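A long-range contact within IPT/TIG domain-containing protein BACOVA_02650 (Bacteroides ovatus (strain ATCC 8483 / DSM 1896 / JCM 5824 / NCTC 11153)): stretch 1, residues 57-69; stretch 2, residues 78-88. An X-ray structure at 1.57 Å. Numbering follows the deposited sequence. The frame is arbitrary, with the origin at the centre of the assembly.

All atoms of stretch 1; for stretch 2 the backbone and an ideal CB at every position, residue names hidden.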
ATOM      1  N   VAL A  57     -15.841   4.688   5.708  1.00 18.28           N
ATOM      2  CA  VAL A  57     -14.695   5.564   5.752  1.00 15.72           C
ATOM      3  C   VAL A  57     -13.930   5.358   7.062  1.00 17.19           C
ATOM      4  O   VAL A  57     -14.565   5.316   8.125  1.00 20.08           O
ATOM      5  CB  VAL A  57     -15.158   7.010   5.629  1.00 19.05           C
ATOM      6  CG1 VAL A  57     -13.991   7.957   5.778  1.00 19.75           C
ATOM      7  CG2 VAL A  57     -15.852   7.228   4.281  1.00 23.44           C
ATOM      8  N   LEU A  58     -12.602   5.222   6.991  1.00 17.26           N
ATOM      9  CA  LEU A  58     -11.775   5.059   8.189  1.00 16.56           C
ATOM     10  C   LEU A  58     -11.713   6.422   8.922  1.00 18.81           C
ATOM     11  O   LEU A  58     -11.153   7.372   8.380  1.00 19.34           O
ATOM     12  CB  LEU A  58     -10.375   4.553   7.831  1.00 16.20           C
ATOM     13  CG  LEU A  58      -9.483   4.243   9.037  1.00 17.69           C
ATOM     14  CD1 LEU A  58      -9.984   3.033   9.790  1.00 19.17           C
ATOM     15  CD2 LEU A  58      -8.055   4.040   8.591  1.00 18.80           C
ATOM     16  N   PRO A  59     -12.277   6.524  10.136  1.00 16.99           N
ATOM     17  CA  PRO A  59     -12.379   7.853  10.754  1.00 21.31           C
ATOM     18  C   PRO A  59     -11.117   8.344  11.470  1.00 27.53           C
ATOM     19  O   PRO A  59     -10.971   9.551  11.699  1.00 29.41           O
ATOM     20  CB  PRO A  59     -13.519   7.682  11.745  1.00 25.81           C
ATOM     21  CG  PRO A  59     -13.501   6.255  12.117  1.00 25.93           C
ATOM     22  CD  PRO A  59     -13.039   5.512  10.892  1.00 17.53           C
ATOM     23  N   GLN A  60     -10.223   7.425  11.814  1.00 20.28           N
ATOM     24  CA  GLN A  60      -9.003   7.752  12.541  1.00 20.14           C
ATOM     25  C   GLN A  60      -8.053   6.568  12.389  1.00 18.83           C
ATOM     26  O   GLN A  60      -8.498   5.478  12.035  1.00 17.92           O
ATOM     27  CB  GLN A  60      -9.278   8.020  14.016  1.00 22.06           C
ATOM     28  CG  GLN A  60      -9.866   6.810  14.735  1.00 23.58           C
ATOM     29  CD  GLN A  60     -10.368   7.102  16.136  1.00 36.88           C
ATOM     30  OE1 GLN A  60     -11.559   7.318  16.347  1.00 42.56           O
ATOM     31  NE2 GLN A  60      -9.464   7.071  17.104  1.00 45.54           N
ATOM     32  N   ALA A  61      -6.764   6.791  12.630  1.00 18.62           N
ATOM     33  CA  ALA A  61      -5.767   5.715  12.550  1.00 18.02           C
ATOM     34  C   ALA A  61      -5.724   4.914  13.843  1.00 18.45           C
ATOM     35  O   ALA A  61      -5.626   5.487  14.921  1.00 21.60           O
ATOM     36  CB  ALA A  61      -4.405   6.277  12.261  1.00 18.10           C
ATOM     37  N   PRO A  62      -5.761   3.579  13.741  1.00 17.39           N
ATOM     38  CA  PRO A  62      -5.350   2.762  14.890  1.00 20.22           C
ATOM     39  C   PRO A  62      -3.936   3.112  15.351  1.00 17.19           C
ATOM     40  O   PRO A  62      -3.091   3.401  14.511  1.00 19.48           O
ATOM     41  CB  PRO A  62      -5.386   1.327  14.335  1.00 23.25           C
ATOM     42  CG  PRO A  62      -6.118   1.399  13.048  1.00 22.54           C
ATOM     43  CD  PRO A  62      -5.980   2.779  12.522  1.00 17.49           C
ATOM     44  N   THR A  63      -3.689   3.049  16.661  1.00 21.08           N
ATOM     45  CA  THR A  63      -2.373   3.326  17.214  1.00 22.83           C
ATOM     46  C   THR A  63      -1.530   2.054  17.292  1.00 19.96           C
ATOM     47  O   THR A  63      -0.320   2.139  17.484  1.00 21.72           O
ATOM     48  CB  THR A  63      -2.467   3.951  18.628  1.00 22.48           C
ATOM     49  OG1 THR A  63      -2.960   2.986  19.557  1.00 27.39           O
ATOM     50  CG2 THR A  63      -3.410   5.163  18.633  1.00 29.21           C
ATOM     51  N   GLN A  64      -2.165   0.890  17.127  1.00 17.53           N
ATOM     52  CA  GLN A  64      -1.483  -0.407  17.191  1.00 17.39           C
ATOM     53  C   GLN A  64      -2.027  -1.304  16.102  1.00 20.39           C
ATOM     54  O   GLN A  64      -3.132  -1.082  15.600  1.00 18.29           O
ATOM     55  CB  GLN A  64      -1.682  -1.091  18.543  1.00 19.86           C
ATOM     56  CG  GLN A  64      -1.202  -0.291  19.733  1.00 22.88           C
ATOM     57  CD  GLN A  64      -1.497  -0.984  21.044  1.00 25.24           C
ATOM     58  OE1 GLN A  64      -2.288  -1.931  21.100  1.00 27.94           O
ATOM     59  NE2 GLN A  64      -0.865  -0.515  22.108  1.00 31.22           N
ATOM     60  N   SER A  65      -1.259  -2.323  15.743  1.00 16.53           N
ATOM     61  CA  SER A  65      -1.725  -3.354  14.836  1.00 15.42           C
ATOM     62  C   SER A  65      -2.846  -4.171  15.500  1.00 15.27           C
ATOM     63  O   SER A  65      -3.058  -4.108  16.704  1.00 18.34           O
ATOM     64  CB  SER A  65      -0.577  -4.264  14.434  1.00 18.06           C
ATOM     65  OG  SER A  65       0.001  -4.864  15.583  1.00 18.03           O
ATOM     66  N   GLY A  66      -3.583  -4.919  14.687  1.00 15.40           N
ATOM     67  CA  GLY A  66      -4.715  -5.687  15.175  1.00 16.44           C
ATOM     68  C   GLY A  66      -5.486  -6.283  14.020  1.00 15.71           C
ATOM     69  O   GLY A  66      -4.934  -6.490  12.944  1.00 16.61           O
ATOM     70  N   HIS A  67      -6.764  -6.580  14.259  1.00 18.74           N
ATOM     71  CA  HIS A  67      -7.633  -7.113  13.224  1.00 18.11           C
ATOM     72  C   HIS A  67      -8.966  -6.394  13.229  1.00 19.41           C
ATOM     73  O   HIS A  67      -9.357  -5.812  14.237  1.00 21.13           O
ATOM     74  CB  HIS A  67      -7.853  -8.606  13.425  1.00 20.33           C
ATOM     75  CG  HIS A  67      -6.584  -9.392  13.433  1.00 20.20           C
ATOM     76  ND1 HIS A  67      -6.013  -9.881  12.278  1.00 24.47           N
ATOM     77  CD2 HIS A  67      -5.749  -9.736  14.443  1.00 21.80           C
ATOM     78  CE1 HIS A  67      -4.889 -10.507  12.579  1.00 25.83           C
ATOM     79  NE2 HIS A  67      -4.705 -10.431  13.885  1.00 20.89           N
ATOM     80  N   ILE A  68      -9.654  -6.444  12.097  1.00 19.37           N
ATOM     81  CA  ILE A  68     -11.036  -5.986  12.027  1.00 19.04           C
ATOM     82  C   ILE A  68     -11.984  -7.116  12.394  1.00 20.58           C
ATOM     83  O   ILE A  68     -11.849  -8.237  11.899  1.00 24.09           O
ATOM     84  CB  ILE A  68     -11.372  -5.459  10.620  1.00 17.69           C
ATOM     85  CG1 ILE A  68     -10.430  -4.308  10.223  1.00 18.58           C
ATOM     86  CG2 ILE A  68     -12.840  -5.017  10.554  1.00 20.81           C
ATOM     87  CD1 ILE A  68     -10.599  -3.847   8.806  1.00 20.16           C
ATOM     88  N   SER A  69     -12.919  -6.834  13.301  1.00 20.65           N
ATOM     89  CA  SER A  69     -13.964  -7.792  13.692  1.00 23.65           C
ATOM     90  C   SER A  69     -15.320  -7.307  13.199  1.00 25.24           C
ATOM     91  O   SER A  69     -15.702  -6.168  13.462  1.00 27.50           O
ATOM     92  CB  SER A  69     -14.000  -7.971  15.212  1.00 33.90           C
ATOM     93  OG  SER A  69     -12.779  -8.521  15.676  1.00 39.10           O
ATOM     94  N   UNK A  78     -13.305 -12.355  12.383  1.00 27.48           N
ATOM     95  CA  UNK A  78     -12.131 -11.497  12.407  1.00 32.24           C
ATOM     96  C   UNK A  78     -11.381 -11.621  11.083  1.00 29.43           C
ATOM     97  O   UNK A  78     -11.202 -12.725  10.580  1.00 28.48           O
ATOM     98  CB  UNK A  78     -11.220 -11.855  13.583  1.00 32.24           C
ATOM     99  N   UNK A  79     -10.955 -10.500  10.517  1.00 23.60           N
ATOM    100  CA  UNK A  79     -10.113 -10.516   9.315  1.00 22.68           C
ATOM    101  C   UNK A  79      -8.794 -11.219   9.647  1.00 24.45           C
ATOM    102  O   UNK A  79      -8.255 -11.064  10.737  1.00 25.75           O
ATOM    103  CB  UNK A  79      -9.859  -9.098   8.800  1.00 22.68           C
ATOM    104  N   UNK A  80      -8.295 -12.023   8.713  1.00 24.23           N
ATOM    105  CA  UNK A  80      -7.093 -12.822   8.948  1.00 27.45           C
ATOM    106  C   UNK A  80      -5.807 -11.999   8.868  1.00 24.13           C
ATOM    107  O   UNK A  80      -4.901 -12.188   9.692  1.00 23.06           O
ATOM    108  CB  UNK A  80      -7.029 -13.968   7.936  1.00 27.45           C
ATOM    109  N   UNK A  81      -5.726 -11.100   7.887  1.00 21.82           N
ATOM    110  CA  UNK A  81      -4.606 -10.182   7.756  1.00 23.60           C
ATOM    111  C   UNK A  81      -4.481  -9.271   8.959  1.00 19.45           C
ATOM    112  O   UNK A  81      -5.485  -8.827   9.499  1.00 21.37           O
ATOM    113  CB  UNK A  81      -4.753  -9.345   6.483  1.00 23.60           C
ATOM    114  N   UNK A  82      -3.252  -8.924   9.324  1.00 17.70           N
ATOM    115  CA  UNK A  82      -3.046  -7.898  10.330  1.00 16.42           C
ATOM    116  C   UNK A  82      -3.342  -6.540   9.710  1.00 17.78           C
ATOM    117  O   UNK A  82      -2.748  -6.160   8.692  1.00 18.10           O
ATOM    118  CB  UNK A  82      -1.623  -7.950  10.889  1.00 16.42           C
ATOM    119  N   UNK A  83      -4.295  -5.837  10.321  1.00 15.24           N
ATOM    120  CA  UNK A  83      -4.706  -4.483   9.933  1.00 15.12           C
ATOM    121  C   UNK A  83      -3.833  -3.432  10.623  1.00 15.16           C
ATOM    122  O   UNK A  83      -3.561  -3.536  11.818  1.00 15.31           O
ATOM    123  CB  UNK A  83      -6.179  -4.252  10.277  1.00 15.12           C
ATOM    124  N   UNK A  84      -3.372  -2.444   9.847  1.00 14.64           N
ATOM    125  CA  UNK A  84      -2.445  -1.396  10.299  1.00 13.95           C
ATOM    126  C   UNK A  84      -1.184  -2.024  10.908  1.00 13.36           C
ATOM    127  O   UNK A  84      -0.862  -1.843  12.090  1.00 14.98           O
ATOM    128  CB  UNK A  84      -3.126  -0.480  11.318  1.00 13.95           C
ATOM    129  N   UNK A  85      -0.460  -2.786  10.068  1.00 14.34           N
ATOM    130  CA  UNK A  85       0.790  -3.420  10.506  1.00 15.58           C
ATOM    131  C   UNK A  85       1.907  -2.388  10.590  1.00 16.08           C
ATOM    132  O   UNK A  85       2.829  -2.353   9.769  1.00 14.67           O
ATOM    133  CB  UNK A  85       1.187  -4.551   9.555  1.00 15.58           C
ATOM    134  N   UNK A  86       1.805  -1.523  11.591  1.00 15.46           N
ATOM    135  CA  UNK A  86       2.726  -0.396  11.737  1.00 17.23           C
ATOM    136  C   UNK A  86       4.186  -0.847  11.814  1.00 14.96           C
ATOM    137  O   UNK A  86       5.077  -0.156  11.304  1.00 17.22           O
ATOM    138  CB  UNK A  86       2.369   0.410  12.987  1.00 17.23           C
ATOM    139  N   UNK A  87       4.408  -2.034  12.379  1.00 16.54           N
ATOM    140  CA  UNK A  87       5.743  -2.540  12.625  1.00 17.04           C
ATOM    141  C   UNK A  87       6.417  -3.061  11.357  1.00 16.46           C
ATOM    142  O   UNK A  87       7.612  -3.349  11.358  1.00 18.10           O
ATOM    143  CB  UNK A  87       5.687  -3.650  13.677  1.00 17.04           C
ATOM    144  N   UNK A  88       5.637  -3.224  10.295  1.00 13.69           N
ATOM    145  CA  UNK A  88       6.105  -3.712   9.005  1.00 11.69           C
ATOM    146  C   UNK A  88       6.430  -2.589   8.013  1.00 11.47           C
ATOM    147  O   UNK A  88       6.930  -2.855   6.921  1.00 11.96           O
ATOM    148  CB  UNK A  88       5.050  -4.639   8.399  1.00 11.69           C
TER

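Position 78 pairs with Ser-69 in an antiparallel, non-hydrogen-bonded bridge, CA to CA 4.3 Å. Its CB leaves on the same face as Ser-69, 4.2 Å from Ser-69 OG and 4.7 Å from His-67 CB, so a polar or long extended side chain would suit. The residue is Glu-78. With chi1 and chi2 both t, it runs back along His-67, its CG 3.3 Å from His-67 CB, and places OE1 over one face of the imidazole.

At position 79 the backbone meets Ile-68: the amide N lies 2.8 Å from Ile-68 O and donates to it at a near-linear 168°. The CB points sideways, 3.8 Å from Ile-68 O, while the amide of Ile-68 still needs an acceptor. A short acceptor such as serine, threonine or aspartate would fit. It is Ser-79; in the p rotamer its OG accepts from Ile-68 N at 3.1 Å, so a side chain stands in for a backbone carbonyl where the ladder breaks off.

Positions 80 and 81 turn their CBs away, with nothing of stretch 1 within 5.5 Å, and leave the choice wide. They are Ala-80 and Glu-81. Their use here is in the backbone: His-67 ND1 makes a weak hydrogen bond to Glu-81 O at 3.0 Å, and Ala-80 O sits at the edge of the imidazole, 3.3 Å from His-67 CE1.

Position 82 points sideways, its CB 4.5 Å from His-67 CE1 and 5.2 Å from Ser-65 CB. Any medium aliphatic could bridge the two. Ile-82 does, with CG1 3.7 Å from His-67 CE1 and CG2 3.7 Å from Ser-65 CB.

Position 83 forms a single antiparallel bridge with Gly-66: its N donates to Gly-66 O at 2.8 Å, and its O accepts from Gly-66 N at 3.2 Å. Its CB points toward stretch 1, 4.3 Å from Ile-68 CG1, with Leu-58 and Pro-62 farther along. A large apolar group is called for, leucine, methionine or an aromatic. Phe-83 takes Ile-68 CD1 over its ring face, 3.8 Å from the centroid, and meets Leu-58 CD1 at its edge.

Position 84 has phi/psi of 55/61, a left-handed conformation that glycine or asparagine would adopt most easily. Yet its CB heads toward stretch 1, 3.9 Å from Pro-62 CG, and a flat ring could lie against that proline. Tyr-84 does so: Pro-62 CD stands 3.6 Å from the ring centroid, nearly on the normal, and Leu-58 CD2 reaches the OH at 3.7 Å.

Position 85 turns its CB away from stretch 1, and its phi of -75° admits proline among many choices; it is Pro-85. Position 86 points toward Thr-63 and Gln-64, where a branched aliphatic would fit; Leu-86 brings CD1 to 3.5 Å from Thr-63 O.

Position 87 has a sideways CB with nothing near, but a long acceptor could reach the Ser-65 hydroxyl. Glu-87 OE2 accepts from Ser-65 OG at 2.9 Å, and a water links that carboxylate to Ser-65 N. Position 88 has nothing of stretch 1 within 5.5 Å of its CB, so this contact sets no preference; it is Asn-88, out of reach.

Stretch 2, residues 78-88: ESAEIFYPLEN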
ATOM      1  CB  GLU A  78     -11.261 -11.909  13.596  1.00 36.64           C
ATOM      2  CG  GLU A  78     -10.076 -11.039  13.894  1.00 34.99           C
ATOM      3  CD  GLU A  78      -9.273 -11.564  15.083  1.00 36.44           C
ATOM      4  OE1 GLU A  78      -8.484 -12.521  14.907  1.00 35.60           O
ATOM      5  OE2 GLU A  78      -9.445 -11.034  16.199  1.00 40.21           O
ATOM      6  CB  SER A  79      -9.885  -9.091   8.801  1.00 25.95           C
ATOM      7  OG  SER A  79      -9.117  -8.301   9.702  1.00 25.83           O
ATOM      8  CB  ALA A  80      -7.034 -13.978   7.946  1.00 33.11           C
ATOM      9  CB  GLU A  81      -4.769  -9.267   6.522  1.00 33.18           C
ATOM     10  CG  GLU A  81      -4.798  -9.921   5.184  1.00 47.16           C
ATOM     11  CD  GLU A  81      -4.924  -8.886   4.077  1.00 38.55           C
ATOM     12  OE1 GLU A  81      -5.649  -7.878   4.270  1.00 30.90           O
ATOM     13  OE2 GLU A  81      -4.287  -9.067   3.026  1.00 51.40           O
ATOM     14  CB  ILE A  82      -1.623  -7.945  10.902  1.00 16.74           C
ATOM     15  CG1 ILE A  82      -1.472  -9.257  11.679  1.00 21.51           C
ATOM     16  CG2 ILE A  82      -1.354  -6.758  11.788  1.00 18.36           C
ATOM     17  CD1 ILE A  82      -0.095  -9.481  12.288  1.00 24.31           C
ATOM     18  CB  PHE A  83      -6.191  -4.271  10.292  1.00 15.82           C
ATOM     19  CG  PHE A  83      -6.798  -3.044   9.652  1.00 15.00           C
ATOM     20  CD1 PHE A  83      -6.973  -2.984   8.283  1.00 15.47           C
ATOM     21  CD2 PHE A  83      -7.191  -1.970  10.436  1.00 17.50           C
ATOM     22  CE1 PHE A  83      -7.520  -1.843   7.691  1.00 16.60           C
ATOM     23  CE2 PHE A  83      -7.752  -0.836   9.859  1.00 16.78           C
ATOM     24  CZ  PHE A  83      -7.908  -0.779   8.491  1.00 15.86           C
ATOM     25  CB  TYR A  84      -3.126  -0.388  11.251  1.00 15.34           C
ATOM     26  CG  TYR A  84      -3.473   0.910  10.523  1.00 14.51           C
ATOM     27  CD1 TYR A  84      -2.774   2.086  10.783  1.00 15.41           C
ATOM     28  CD2 TYR A  84      -4.454   0.946   9.533  1.00 15.17           C
ATOM     29  CE1 TYR A  84      -3.069   3.259  10.098  1.00 16.06           C
ATOM     30  CE2 TYR A  84      -4.760   2.118   8.866  1.00 16.75           C
ATOM     31  CZ  TYR A  84      -4.056   3.260   9.148  1.00 17.11           C
ATOM     32  OH  TYR A  84      -4.328   4.431   8.458  1.00 18.73           O
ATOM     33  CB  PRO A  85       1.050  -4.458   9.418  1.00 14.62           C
ATOM     34  CG  PRO A  85       0.511  -3.852   8.207  1.00 14.81           C
ATOM     35  CD  PRO A  85      -0.767  -3.143   8.674  1.00 15.57           C
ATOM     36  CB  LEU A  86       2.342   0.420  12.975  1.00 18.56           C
ATOM     37  CG  LEU A  86       0.999   1.125  12.784  1.00 20.68           C
ATOM     38  CD1 LEU A  86       0.437   1.460  14.171  1.00 30.88           C
ATOM     39  CD2 LEU A  86       1.122   2.372  11.913  1.00 22.80           C
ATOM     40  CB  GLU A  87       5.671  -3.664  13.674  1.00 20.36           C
ATOM     41  CG  GLU A  87       4.812  -3.343  14.943  1.00 22.31           C
ATOM     42  CD  GLU A  87       3.330  -3.713  14.823  1.00 23.44           C
ATOM     43  OE1 GLU A  87       2.818  -3.883  13.703  1.00 23.46           O
ATOM     44  OE2 GLU A  87       2.660  -3.833  15.877  1.00 26.61           O
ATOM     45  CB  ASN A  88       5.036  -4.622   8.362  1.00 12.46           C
ATOM     46  CG  ASN A  88       4.821  -5.908   9.113  1.00 16.46           C
ATOM     47  OD1 ASN A  88       4.050  -5.941  10.069  1.00 20.27           O
ATOM     48  ND2 ASN A  88       5.485  -6.980   8.688  1.00 13.21           N
TER
HETATM   49  O   HOH W   1       1.469  -1.956  17.229  1.00 23.61           O
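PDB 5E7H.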